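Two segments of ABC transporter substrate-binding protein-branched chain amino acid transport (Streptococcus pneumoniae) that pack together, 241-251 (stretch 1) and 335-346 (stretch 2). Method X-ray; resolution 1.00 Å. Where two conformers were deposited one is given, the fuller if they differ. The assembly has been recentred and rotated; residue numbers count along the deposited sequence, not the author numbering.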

ATOM      1  N   THR A 241      -5.621  17.954   7.658  1.00 11.10           N
ATOM      2  CA  THR A 241      -5.570  18.584   8.980  1.00 11.31           C
ATOM      3  C   THR A 241      -6.501  17.706   9.834  1.00 11.16           C
ATOM      4  O   THR A 241      -7.575  17.257   9.408  1.00 12.02           O
ATOM      5  N   ALA A 242      -6.055  17.429  11.047  1.00 12.73           N
ATOM      6  CA  ALA A 242      -6.824  16.550  11.955  1.00 14.19           C
ATOM      7  C   ALA A 242      -8.264  17.008  12.137  1.00 15.04           C
ATOM      8  O   ALA A 242      -9.193  16.224  12.142  1.00 16.27           O
ATOM      9  N   GLU A 243      -8.473  18.316  12.165  0.50 15.97           N
ATOM     10  CA  GLU A 243      -9.826  18.877  12.320  0.50 17.09           C
ATOM     11  C   GLU A 243     -10.812  18.373  11.251  0.50 16.35           C
ATOM     12  O   GLU A 243     -11.883  17.822  11.549  0.50 17.07           O
ATOM     13  N   LYS A 244     -10.422  18.556   9.997  0.50 14.19           N
ATOM     14  CA  LYS A 244     -11.250  18.163   8.847  0.50 13.28           C
ATOM     15  C   LYS A 244     -11.238  16.685   8.522  0.50 13.04           C
ATOM     16  O   LYS A 244     -12.030  16.200   7.694  0.50 12.99           O
ATOM     17  N   ALA A 245     -10.328  15.961   9.160  1.00 12.64           N
ATOM     18  CA  ALA A 245     -10.263  14.517   8.900  1.00 12.10           C
ATOM     19  C   ALA A 245     -11.305  13.750   9.736  1.00 11.27           C
ATOM     20  O   ALA A 245     -10.986  12.893  10.576  1.00 11.66           O
ATOM     21  N   SER A 246     -12.562  14.084   9.451  1.00 11.85           N
ATOM     22  CA  SER A 246     -13.721  13.479  10.107  1.00 12.21           C
ATOM     23  C   SER A 246     -14.665  12.950   9.051  1.00 10.74           C
ATOM     24  O   SER A 246     -14.689  13.427   7.923  1.00 10.99           O
ATOM     25  N   ASN A 247     -15.408  11.927   9.422  1.00 10.47           N
ATOM     26  CA  ASN A 247     -16.328  11.241   8.516  1.00  9.89           C
ATOM     27  C   ASN A 247     -15.526  10.714   7.288  1.00  9.06           C
ATOM     28  O   ASN A 247     -15.944  10.819   6.140  1.00  9.98           O
ATOM     29  N   ILE A 248     -14.357  10.160   7.595  1.00  8.63           N
ATOM     30  CA  ILE A 248     -13.445   9.568   6.616  1.00  8.44           C
ATOM     31  C   ILE A 248     -13.444   8.044   6.812  1.00  8.13           C
ATOM     32  O   ILE A 248     -13.403   7.555   7.938  1.00  9.53           O
ATOM     33  N   TYR A 249     -13.499   7.317   5.706  1.00  8.21           N
ATOM     34  CA  TYR A 249     -13.482   5.855   5.721  1.00  7.81           C
ATOM     35  C   TYR A 249     -12.483   5.400   4.684  1.00  7.66           C
ATOM     36  O   TYR A 249     -12.451   5.971   3.596  1.00  8.91           O
ATOM     37  N   PHE A 250     -11.669   4.397   4.989  1.00  6.91           N
ATOM     38  CA  PHE A 250     -10.722   3.912   3.973  1.00  7.14           C
ATOM     39  C   PHE A 250     -10.266   2.487   4.258  1.00  6.48           C
ATOM     40  O   PHE A 250     -10.281   1.999   5.391  1.00  6.86           O
ATOM     41  N   ILE A 251      -9.822   1.835   3.190  1.00  6.64           N
ATOM     42  CA  ILE A 251      -9.336   0.477   3.268  1.00  7.07           C
ATOM     43  C   ILE A 251      -7.918   0.411   3.813  1.00  6.53           C
ATOM     44  O   ILE A 251      -7.054   1.217   3.448  1.00  7.15           O
ATOM     45  N   ALA A 335      -8.655  -7.463   4.815  1.00  7.37           N
ATOM     46  CA  ALA A 335      -8.855  -6.034   4.629  1.00  7.36           C
ATOM     47  C   ALA A 335      -9.808  -5.525   5.706  1.00  7.23           C
ATOM     48  O   ALA A 335     -10.687  -6.236   6.191  1.00  7.87           O
ATOM     49  N   TYR A 336      -9.606  -4.264   6.045  1.00  7.01           N
ATOM     50  CA  TYR A 336     -10.407  -3.547   7.001  1.00  7.77           C
ATOM     51  C   TYR A 336     -10.873  -2.232   6.420  1.00  7.89           C
ATOM     52  O   TYR A 336     -10.185  -1.616   5.603  1.00  9.36           O
ATOM     53  N   MET A 337     -12.085  -1.824   6.782  1.00  7.87           N
ATOM     54  CA  MET A 337     -12.566  -0.477   6.467  1.00  7.92           C
ATOM     55  C   MET A 337     -12.389   0.273   7.798  1.00  7.43           C
ATOM     56  O   MET A 337     -12.960  -0.112   8.830  1.00  8.99           O
ATOM     57  N   MET A 338     -11.573   1.316   7.765  1.00  7.66           N
ATOM     58  CA  MET A 338     -11.261   2.144   8.916  1.00  7.90           C
ATOM     59  C   MET A 338     -12.220   3.329   8.975  1.00  8.04           C
ATOM     60  O   MET A 338     -12.533   3.920   7.959  1.00  9.03           O
ATOM     61  N   THR A 339     -12.682   3.653  10.182  1.00  8.69           N
ATOM     62  CA  THR A 339     -13.528   4.817  10.459  1.00  9.67           C
ATOM     63  C   THR A 339     -12.628   5.838  11.180  1.00  9.47           C
ATOM     64  O   THR A 339     -12.082   5.542  12.249  1.00 10.83           O
ATOM     65  N   MET A 340     -12.505   7.025  10.596  1.00  9.21           N
ATOM     66  CA  MET A 340     -11.667   8.085  11.131  1.00  9.48           C
ATOM     67  C   MET A 340     -12.440   9.359  11.451  1.00 10.07           C
ATOM     68  O   MET A 340     -13.226   9.846  10.638  1.00 10.75           O
ATOM     69  N   ASN A 341     -12.181   9.887  12.646  1.00 10.59           N
ATOM     70  CA  ASN A 341     -12.759  11.157  13.113  1.00 11.41           C
ATOM     71  C   ASN A 341     -11.650  11.911  13.841  1.00 11.84           C
ATOM     72  O   ASN A 341     -10.874  11.326  14.587  1.00 13.04           O
ATOM     73  N   ASN A 342     -11.595  13.212  13.594  0.50 12.62           N
ATOM     74  CA  ASN A 342     -10.587  14.096  14.188  0.50 13.42           C
ATOM     75  C   ASN A 342      -9.161  13.569  13.888  0.50 13.18           C
ATOM     76  O   ASN A 342      -8.240  13.730  14.691  0.50 14.70           O
ATOM     77  N   GLY A 343      -9.000  12.930  12.726  1.00 12.49           N
ATOM     78  CA  GLY A 343      -7.705  12.392  12.295  1.00 13.30           C
ATOM     79  C   GLY A 343      -7.224  11.127  12.971  1.00 12.98           C
ATOM     80  O   GLY A 343      -6.069  10.742  12.808  1.00 14.85           O
ATOM     81  N   LYS A 344      -8.122  10.485  13.710  1.00 13.22           N
ATOM     82  CA  LYS A 344      -7.806   9.249  14.420  1.00 13.52           C
ATOM     83  C   LYS A 344      -8.750   8.142  14.021  1.00 12.39           C
ATOM     84  O   LYS A 344      -9.946   8.335  13.851  1.00 12.90           O
ATOM     85  N   VAL A 345      -8.188   6.951  13.898  1.00 13.25           N
ATOM     86  CA  VAL A 345      -8.983   5.763  13.575  1.00 13.13           C
ATOM     87  C   VAL A 345      -9.688   5.338  14.867  1.00 13.37           C
ATOM     88  O   VAL A 345      -9.046   5.002  15.869  1.00 16.01           O
ATOM     89  N   GLU A 346     -11.007   5.341  14.823  0.50 13.19           N
ATOM     90  CA  GLU A 346     -11.824   4.987  15.979  0.50 14.13           C
ATOM     91  C   GLU A 346     -12.422   3.593  15.906  0.50 14.23           C
ATOM     92  O   GLU A 346     -12.691   2.974  16.944  0.50 14.90           O
TER

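Two side chains, Ser246 and Asn341, accept hydrogen bonds from the backbone of the other stretch. Asn341 OD1 accepts a hydrogen bond from Asn247 N at 2.9 Å. Asn341 has chi1 m, and the end of its side chain comes nearer to stretch 1. Ser246, also chi1 m, places Ser246 OG 2.9 Å from Asn342 N and accepts its hydrogen bond. Just beyond, Gly343 N donates to Ala245 O at 2.9 Å. These three bonds tie the type I' turn, Asn341 to Lys344, to the loop before strand 248-251.

The other side of the Asn341 amide is also used. Asn341 ND2 donates to Glu346 OE1 at 3.0 Å, within stretch 2. Asn341 ND2 also donates to water 1, 2.9 Å from its O. The same water O lies 3.0 Å from Tyr249 OH and is hydrogen-bonded to it, so it bridges the two stretches.

The strands pair antiparallel through their backbones. Met340 N donates to Ile248 O at 2.9 Å, and Met338 N donates to Phe250 O at 2.8 Å. Return bonds run from Ile248 N and Phe250 N. Side chains therefore alternate between two faces of the sheet.

Ile248, Phe250, Met338 and Met340 share one face. Phe250 loses the most area to the other stretch. Its chi1 is p, near 56°, and its ring comes nearer to stretch 2. Met338 CB lies over one ring face, 4.0 Å from the centroid of the Phe250 ring, in a CH-pi contact. Met338 is m at chi1 and chi2, and its end leads away. Met340 is t, t, m. Met340 CE reaches the ring edge, 3.8 Å from Phe250 CE1. Val345 CG2 adds a contact at 4.2 Å from Phe250 CZ. Ile248, m and m, meets Met340 with Ile248 CB 4.0 Å from Met340 CB, before its end leads away. Ala245 CB sits 4.0 Å from Met340 SD, extending the apolar packing into the loop.

Tyr249, Ile251, Met337 and Thr339 occupy the other face. Met337 is t, p, p. Met337 SD lies 4.1 Å from Tyr249 CB, and Met337 CE lies 4.1 Å from Ile251 CG1, so one methionine touches both neighbours. Ile251 is m, t. Tyr249 has chi1 m, and Tyr249 CE2 is 3.4 Å from Thr339 OG1; Thr339 is also m.

At the turn, Gly343 has positive phi, which favours glycine. An ideal CB on Gly343 would sit tightly at 3.1 Å from Ala242 CB.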

ATOM      1  CB  THR A 241      -5.954  20.054   9.080  1.00 12.25           C
ATOM      2  OG1 THR A 241      -7.365  20.271   8.876  1.00 12.51           O
ATOM      3  CG2 THR A 241      -5.109  20.888   8.145  1.00 14.26           C
ATOM      4  CB  ALA A 242      -6.137  16.410  13.296  1.00 15.23           C
ATOM      5  CB  GLU A 243      -9.769  20.409  12.236  0.50 17.95           C
ATOM      6  CG  GLU A 243     -11.118  21.089  12.378  0.50 20.17           C
ATOM      7  CD  GLU A 243     -11.037  22.589  12.179  0.50 22.92           C
ATOM      8  OE1 GLU A 243     -10.008  23.077  11.659  0.50 24.31           O
ATOM      9  OE2 GLU A 243     -12.019  23.279  12.520  0.50 25.28           O
ATOM     10  CB  LYS A 244     -10.832  18.967   7.637  0.50 12.23           C
ATOM     11  CG  LYS A 244     -11.145  20.437   7.844  0.50 11.80           C
ATOM     12  CD  LYS A 244     -10.670  21.273   6.692  0.50 12.12           C
ATOM     13  CE  LYS A 244     -11.145  22.714   6.758  0.50 12.32           C
ATOM     14  NZ  LYS A 244     -10.745  23.470   7.967  0.50 13.22           N
ATOM     15  CB  ALA A 245      -8.844  14.014   9.116  1.00 12.02           C
ATOM     16  CB  SER A 246     -14.416  14.443  11.058  1.00 13.23           C
ATOM     17  OG  SER A 246     -13.531  14.754  12.125  1.00 15.19           O
ATOM     18  CB  ASN A 247     -17.472  12.155   8.125  1.00 10.67           C
ATOM     19  CG  ASN A 247     -18.805  11.437   8.068  1.00 11.80           C
ATOM     20  OD1 ASN A 247     -18.925  10.295   8.524  1.00 14.09           O
ATOM     21  ND2 ASN A 247     -19.835  12.128   7.588  1.00 13.95           N
ATOM     22  CB  ILE A 248     -11.991  10.092   6.760  1.00  9.07           C
ATOM     23  CG1 ILE A 248     -11.911  11.616   6.768  1.00 10.19           C
ATOM     24  CG2 ILE A 248     -11.081   9.496   5.706  1.00 11.60           C
ATOM     25  CD1 ILE A 248     -12.471  12.310   5.561  1.00 12.10           C
ATOM     26  CB  TYR A 249     -14.864   5.294   5.381  1.00  8.77           C
ATOM     27  CG  TYR A 249     -15.921   5.739   6.365  1.00  9.18           C
ATOM     28  CD1 TYR A 249     -16.545   6.978   6.217  1.00 10.54           C
ATOM     29  CD2 TYR A 249     -16.280   4.943   7.437  1.00 10.37           C
ATOM     30  CE1 TYR A 249     -17.481   7.431   7.128  1.00 11.52           C
ATOM     31  CE2 TYR A 249     -17.236   5.362   8.349  1.00 12.51           C
ATOM     32  CZ  TYR A 249     -17.837   6.608   8.190  1.00 13.15           C
ATOM     33  OH  TYR A 249     -18.789   7.052   9.096  1.00 16.55           O
ATOM     34  CB  PHE A 250      -9.484   4.838   3.826  1.00  6.97           C
ATOM     35  CG  PHE A 250      -8.724   5.062   5.109  1.00  7.18           C
ATOM     36  CD1 PHE A 250      -9.063   6.114   5.946  1.00  8.26           C
ATOM     37  CD2 PHE A 250      -7.657   4.250   5.478  1.00  7.80           C
ATOM     38  CE1 PHE A 250      -8.376   6.340   7.114  1.00  9.40           C
ATOM     39  CE2 PHE A 250      -6.969   4.474   6.654  1.00  8.52           C
ATOM     40  CZ  PHE A 250      -7.332   5.520   7.475  1.00  9.11           C
ATOM     41  CB  ILE A 251      -9.349  -0.181   1.866  1.00  7.76           C
ATOM     42  CG1 ILE A 251     -10.792  -0.277   1.388  1.00 10.47           C
ATOM     43  CG2 ILE A 251      -8.681  -1.552   1.895  1.00  9.99           C
ATOM     44  CD1 ILE A 251     -10.974  -0.928   0.065  1.00 11.08           C
ATOM     45  CB  ALA A 335      -9.411  -5.725   3.245  1.00  8.96           C
ATOM     46  CB  TYR A 336      -9.562  -3.157   8.242  1.00  9.15           C
ATOM     47  CG  TYR A 336      -8.885  -4.332   8.901  1.00  9.57           C
ATOM     48  CD1 TYR A 336      -7.621  -4.722   8.503  1.00 10.54           C
ATOM     49  CD2 TYR A 336      -9.496  -5.059   9.915  1.00 12.82           C
ATOM     50  CE1 TYR A 336      -6.975  -5.797   9.065  1.00 13.22           C
ATOM     51  CE2 TYR A 336      -8.858  -6.150  10.490  1.00 14.57           C
ATOM     52  CZ  TYR A 336      -7.588  -6.503  10.057  1.00 14.66           C
ATOM     53  OH  TYR A 336      -6.899  -7.566  10.606  1.00 19.36           O
ATOM     54  CB  MET A 337     -14.004  -0.415   6.016  1.00  8.48           C
ATOM     55  CG  MET A 337     -14.388   1.001   5.583  1.00  8.85           C
ATOM     56  SD  MET A 337     -13.571   1.607   4.084  1.00  8.97           S
ATOM     57  CE  MET A 337     -14.474   0.693   2.810  1.00 11.78           C
ATOM     58  CB  MET A 338      -9.820   2.701   8.789  1.00  8.49           C
ATOM     59  CG  MET A 338      -8.780   1.657   8.437  1.00 10.31           C
ATOM     60  SD  MET A 338      -8.498   0.444   9.725  1.00 14.71           S
ATOM     61  CE  MET A 338      -6.976   1.050  10.432  1.00 21.50           C
ATOM     62  CB  THR A 339     -14.684   4.473  11.397  1.00 11.01           C
ATOM     63  OG1 THR A 339     -15.565   3.555  10.745  1.00 12.03           O
ATOM     64  CG2 THR A 339     -15.485   5.742  11.780  1.00 14.10           C
ATOM     65  CB  MET A 340     -10.537   8.408  10.122  1.00  9.49           C
ATOM     66  CG  MET A 340      -9.730   9.675  10.436  1.00  9.90           C
ATOM     67  SD  MET A 340      -8.388  10.004   9.259  1.00 10.35           S
ATOM     68  CE  MET A 340      -7.182   8.772   9.758  1.00 11.00           C
ATOM     69  CB  ASN A 341     -14.010  10.988  13.965  1.00 12.32           C
ATOM     70  CG  ASN A 341     -15.189  10.585  13.138  1.00 13.44           C
ATOM     71  OD1 ASN A 341     -15.602  11.324  12.248  1.00 14.57           O
ATOM     72  ND2 ASN A 341     -15.756   9.421  13.427  1.00 16.24           N
ATOM     73  CB  ASN A 342     -10.827  14.246  15.699  0.50 14.34           C
ATOM     74  CG  ASN A 342     -10.038  15.392  16.323  0.50 16.74           C
ATOM     75  OD1 ASN A 342      -9.703  16.374  15.660  0.50 20.41           O
ATOM     76  ND2 ASN A 342      -9.805  15.300  17.627  0.50 19.13           N
ATOM     77  CB  LYS A 344      -7.927   9.442  15.927  1.00 14.98           C
ATOM     78  CG  LYS A 344      -7.048  10.546  16.462  1.00 17.70           C
ATOM     79  CD  LYS A 344      -7.303  10.774  17.941  1.00 22.24           C
ATOM     80  CE  LYS A 344      -6.485  11.936  18.489  1.00 24.71           C
ATOM     81  NZ  LYS A 344      -6.785  12.184  19.933  1.00 27.51           N
ATOM     82  CB  VAL A 345      -8.160   4.629  12.955  1.00 13.39           C
ATOM     83  CG1 VAL A 345      -8.994   3.363  12.813  1.00 14.53           C
ATOM     84  CG2 VAL A 345      -7.615   5.067  11.601  1.00 14.59           C
ATOM     85  CB  GLU A 346     -12.941   6.037  16.140  0.50 14.58           C
ATOM     86  CG  GLU A 346     -12.413   7.436  16.519  0.50 14.15           C
ATOM     87  CD  GLU A 346     -13.497   8.500  16.639  0.50 15.40           C
ATOM     88  OE1 GLU A 346     -14.567   8.355  16.005  0.50 16.19           O
ATOM     89  OE2 GLU A 346     -13.254   9.502  17.341  0.50 18.90           O
TER
HETATM   90  O   HOH W   1     -17.834   8.505  11.581  1.00 27.77           O